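Local atomic coordinates of charybdin (Charybdis maritima, PDB entry 2B7U), a protein that belongs to the ribosome-inactivating proteins, a family of plant toxins. Residues V203-M208 with E221-Y226. Numbering follows the deposited sequence.
Sequences VRFSFM and EPQTIY
F205 and I225 carry the apolar part of the contact, meeting tip to tip: CD1 of I225 lies 3.7 Å from F205 CE1 and nearly as near CZ. M208 approaches Q223 in the same end-on fashion. With the M208 chain extended as far as CE (chi3 -167°), that methyl comes to 3.6 Å from Q223 NE2, with SD beside the same amide.

The polar part centres on the Q223 amide. Its OE1 sits at the edge of the F205 ring, in the ring plane, 3.8 Å from CE2. A water joins this oxygen to R204: it donates to Q223 OE1 at 2.6 Å and accepts from R204 NH2 at 2.9 Å, lying in the guanidinium plane. At the other end of the amide, NE2 gives a nearly straight bond (164°) to E221 O at 2.8 Å, from above that carbonyl's plane. Bonds at both ends thus fix the rotation of the amide.

The contact joins helix 202-214 to strand 223-225, the first strand of a two-stranded antiparallel hairpin with 228-230. L236 of helix 233-237 touches both F205 and I225, while helix 192-199 packs on I225 through W193, D197 and L198.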
ATOM      1  N   VAL A 203      -4.186  -7.795  -6.343  1.00 13.09           N
ATOM      2  CA  VAL A 203      -5.225  -7.390  -7.283  1.00 13.04           C
ATOM      3  C   VAL A 203      -6.005  -8.637  -7.708  1.00 13.32           C
ATOM      4  O   VAL A 203      -7.249  -8.658  -7.701  1.00 13.37           O
ATOM      5  CB  VAL A 203      -4.607  -6.653  -8.503  1.00 13.54           C
ATOM      6  CG1 VAL A 203      -5.630  -6.463  -9.553  1.00 13.57           C
ATOM      7  CG2 VAL A 203      -4.011  -5.344  -8.048  1.00 15.11           C
ATOM      8  N   ARG A 204      -5.281  -9.687  -8.092  1.00 12.63           N
ATOM      9  CA  ARG A 204      -5.908 -10.950  -8.524  1.00 13.57           C
ATOM     10  C   ARG A 204      -6.712 -11.613  -7.390  1.00 12.47           C
ATOM     11  O   ARG A 204      -7.846 -12.064  -7.587  1.00 12.70           O
ATOM     12  CB  ARG A 204      -4.841 -11.921  -8.995  1.00 16.32           C
ATOM     13  CG  ARG A 204      -4.304 -11.720 -10.369  1.00 21.77           C
ATOM     14  CD  ARG A 204      -3.899 -13.108 -10.938  1.00 28.04           C
ATOM     15  NE  ARG A 204      -3.058 -13.819  -9.980  1.00 30.67           N
ATOM     16  CZ  ARG A 204      -3.214 -15.076  -9.550  1.00 31.48           C
ATOM     17  NH1 ARG A 204      -4.164 -15.886 -10.005  1.00 34.48           N
ATOM     18  NH2 ARG A 204      -2.366 -15.553  -8.657  1.00 31.73           N
ATOM     19  N   PHE A 205      -6.134 -11.698  -6.193  1.00 11.86           N
ATOM     20  CA  PHE A 205      -6.837 -12.283  -5.050  1.00 11.93           C
ATOM     21  C   PHE A 205      -8.085 -11.478  -4.684  1.00 11.53           C
ATOM     22  O   PHE A 205      -9.138 -12.064  -4.362  1.00 11.27           O
ATOM     23  CB  PHE A 205      -5.911 -12.321  -3.822  1.00 11.88           C
ATOM     24  CG  PHE A 205      -4.779 -13.328  -3.889  1.00 12.69           C
ATOM     25  CD1 PHE A 205      -3.762 -13.280  -2.927  1.00 13.13           C
ATOM     26  CD2 PHE A 205      -4.727 -14.316  -4.842  1.00 12.89           C
ATOM     27  CE1 PHE A 205      -2.734 -14.223  -2.933  1.00 12.92           C
ATOM     28  CE2 PHE A 205      -3.682 -15.260  -4.843  1.00 13.71           C
ATOM     29  CZ  PHE A 205      -2.712 -15.197  -3.884  1.00 13.85           C
ATOM     30  N   SER A 206      -7.996 -10.157  -4.713  1.00 11.74           N
ATOM     31  CA  SER A 206      -9.170  -9.327  -4.406  1.00 11.34           C
ATOM     32  C   SER A 206     -10.289  -9.657  -5.378  1.00 11.65           C
ATOM     33  O   SER A 206     -11.433  -9.793  -4.962  1.00 12.43           O
ATOM     34  CB  SER A 206      -8.833  -7.846  -4.500  1.00 11.72           C
ATOM     35  OG  SER A 206      -7.963  -7.471  -3.436  1.00 11.76           O
ATOM     36  N   PHE A 207      -9.950  -9.751  -6.656  1.00 12.04           N
ATOM     37  CA  PHE A 207     -10.939 -10.063  -7.677  1.00 12.40           C
ATOM     38  C   PHE A 207     -11.553 -11.433  -7.441  1.00 12.64           C
ATOM     39  O   PHE A 207     -12.783 -11.610  -7.507  1.00 11.62           O
ATOM     40  CB  PHE A 207     -10.312 -10.037  -9.070  1.00 13.18           C
ATOM     41  CG  PHE A 207     -11.297 -10.349 -10.155  1.00 14.11           C
ATOM     42  CD1 PHE A 207     -11.389 -11.630 -10.657  1.00 17.04           C
ATOM     43  CD2 PHE A 207     -12.183  -9.369 -10.596  1.00 17.20           C
ATOM     44  CE1 PHE A 207     -12.340 -11.938 -11.632  1.00 17.76           C
ATOM     45  CE2 PHE A 207     -13.122  -9.671 -11.579  1.00 18.09           C
ATOM     46  CZ  PHE A 207     -13.186 -10.951 -12.084  1.00 17.42           C
ATOM     47  N   MET A 208     -10.709 -12.444  -7.206  1.00 12.61           N
ATOM     48  CA  MET A 208     -11.248 -13.797  -6.965  1.00 13.56           C
ATOM     49  C   MET A 208     -12.248 -13.828  -5.810  1.00 12.64           C
ATOM     50  O   MET A 208     -13.276 -14.534  -5.844  1.00 13.55           O
ATOM     51  CB  MET A 208     -10.135 -14.808  -6.637  1.00 14.72           C
ATOM     52  CG  MET A 208      -9.178 -15.049  -7.725  1.00 16.05           C
ATOM     53  SD  MET A 208      -7.820 -16.090  -7.113  1.00 17.91           S
ATOM     54  CE  MET A 208      -6.717 -15.863  -8.465  1.00 20.98           C
ATOM     55  N   GLU A 221     -10.411 -21.127  -8.153  1.00 18.70           N
ATOM     56  CA  GLU A 221      -9.317 -22.059  -8.366  1.00 19.15           C
ATOM     57  C   GLU A 221      -8.405 -22.028  -7.149  1.00 18.42           C
ATOM     58  O   GLU A 221      -7.948 -20.968  -6.750  1.00 17.06           O
ATOM     59  CB  GLU A 221      -8.546 -21.640  -9.606  1.00 20.68           C
ATOM     60  CG  GLU A 221      -9.262 -21.980 -10.886  1.00 24.44           C
ATOM     61  CD  GLU A 221      -8.975 -23.395 -11.365  1.00 30.75           C
ATOM     62  OE1 GLU A 221      -9.067 -24.356 -10.560  1.00 34.99           O
ATOM     63  OE2 GLU A 221      -8.657 -23.549 -12.565  1.00 36.83           O
ATOM     64  N   PRO A 222      -8.118 -23.195  -6.557  1.00 18.30           N
ATOM     65  CA  PRO A 222      -7.183 -23.185  -5.432  1.00 18.08           C
ATOM     66  C   PRO A 222      -5.832 -22.535  -5.736  1.00 17.20           C
ATOM     67  O   PRO A 222      -5.291 -22.712  -6.830  1.00 17.88           O
ATOM     68  CB  PRO A 222      -7.000 -24.675  -5.132  1.00 18.15           C
ATOM     69  CG  PRO A 222      -8.254 -25.283  -5.524  1.00 19.64           C
ATOM     70  CD  PRO A 222      -8.654 -24.549  -6.793  1.00 18.36           C
ATOM     71  N   GLN A 223      -5.300 -21.814  -4.744  1.00 16.41           N
ATOM     72  CA  GLN A 223      -4.063 -21.068  -4.868  1.00 17.06           C
ATOM     73  C   GLN A 223      -3.050 -21.659  -3.900  1.00 17.76           C
ATOM     74  O   GLN A 223      -3.425 -22.214  -2.877  1.00 19.78           O
ATOM     75  CB  GLN A 223      -4.311 -19.611  -4.516  1.00 16.88           C
ATOM     76  CG  GLN A 223      -5.406 -18.981  -5.353  1.00 17.51           C
ATOM     77  CD  GLN A 223      -5.017 -18.812  -6.785  1.00 18.68           C
ATOM     78  OE1 GLN A 223      -3.963 -18.250  -7.089  1.00 21.28           O
ATOM     79  NE2 GLN A 223      -5.850 -19.316  -7.694  1.00 18.94           N
ATOM     80  N   THR A 224      -1.775 -21.529  -4.217  1.00 16.72           N
ATOM     81  CA  THR A 224      -0.731 -21.955  -3.295  1.00 16.72           C
ATOM     82  C   THR A 224      -0.054 -20.713  -2.732  1.00 16.53           C
ATOM     83  O   THR A 224       0.438 -19.865  -3.488  1.00 16.89           O
ATOM     84  CB  THR A 224       0.265 -22.864  -4.016  1.00 16.80           C
ATOM     85  OG1 THR A 224      -0.423 -24.020  -4.497  1.00 18.00           O
ATOM     86  CG2 THR A 224       1.359 -23.294  -3.067  1.00 16.88           C
ATOM     87  N   ILE A 225       0.027 -20.641  -1.400  1.00 16.92           N
ATOM     88  CA  ILE A 225       0.673 -19.532  -0.677  1.00 16.12           C
ATOM     89  C   ILE A 225       1.548 -20.124   0.422  1.00 17.11           C
ATOM     90  O   ILE A 225       1.078 -20.966   1.179  1.00 16.38           O
ATOM     91  CB  ILE A 225      -0.350 -18.573  -0.032  1.00 17.07           C
ATOM     92  CG1 ILE A 225      -1.223 -17.938  -1.115  1.00 15.58           C
ATOM     93  CG2 ILE A 225       0.361 -17.505   0.805  1.00 17.32           C
ATOM     94  CD1 ILE A 225      -2.345 -17.051  -0.600  1.00 17.33           C
ATOM     95  N   TYR A 226       2.798 -19.678   0.484  1.00 18.52           N
ATOM     96  CA  TYR A 226       3.772 -20.183   1.472  1.00 19.71           C
ATOM     97  C   TYR A 226       3.785 -21.714   1.473  1.00 19.25           C
ATOM     98  O   TYR A 226       3.866 -22.340   2.530  1.00 19.12           O
ATOM     99  CB  TYR A 226       3.417 -19.675   2.870  1.00 20.59           C
ATOM    100  CG  TYR A 226       4.536 -19.654   3.900  1.00 23.14           C
ATOM    101  CD1 TYR A 226       4.241 -19.560   5.254  1.00 23.64           C
ATOM    102  CD2 TYR A 226       5.867 -19.701   3.532  1.00 23.21           C
ATOM    103  CE1 TYR A 226       5.247 -19.514   6.210  1.00 25.80           C
ATOM    104  CE2 TYR A 226       6.882 -19.665   4.487  1.00 25.29           C
ATOM    105  CZ  TYR A 226       6.561 -19.567   5.823  1.00 25.48           C
ATOM    106  OH  TYR A 226       7.581 -19.536   6.777  1.00 28.33           O
TER
HETATM  107  O   HOH W   1      -1.411 -17.651  -6.923  1.00 29.91           O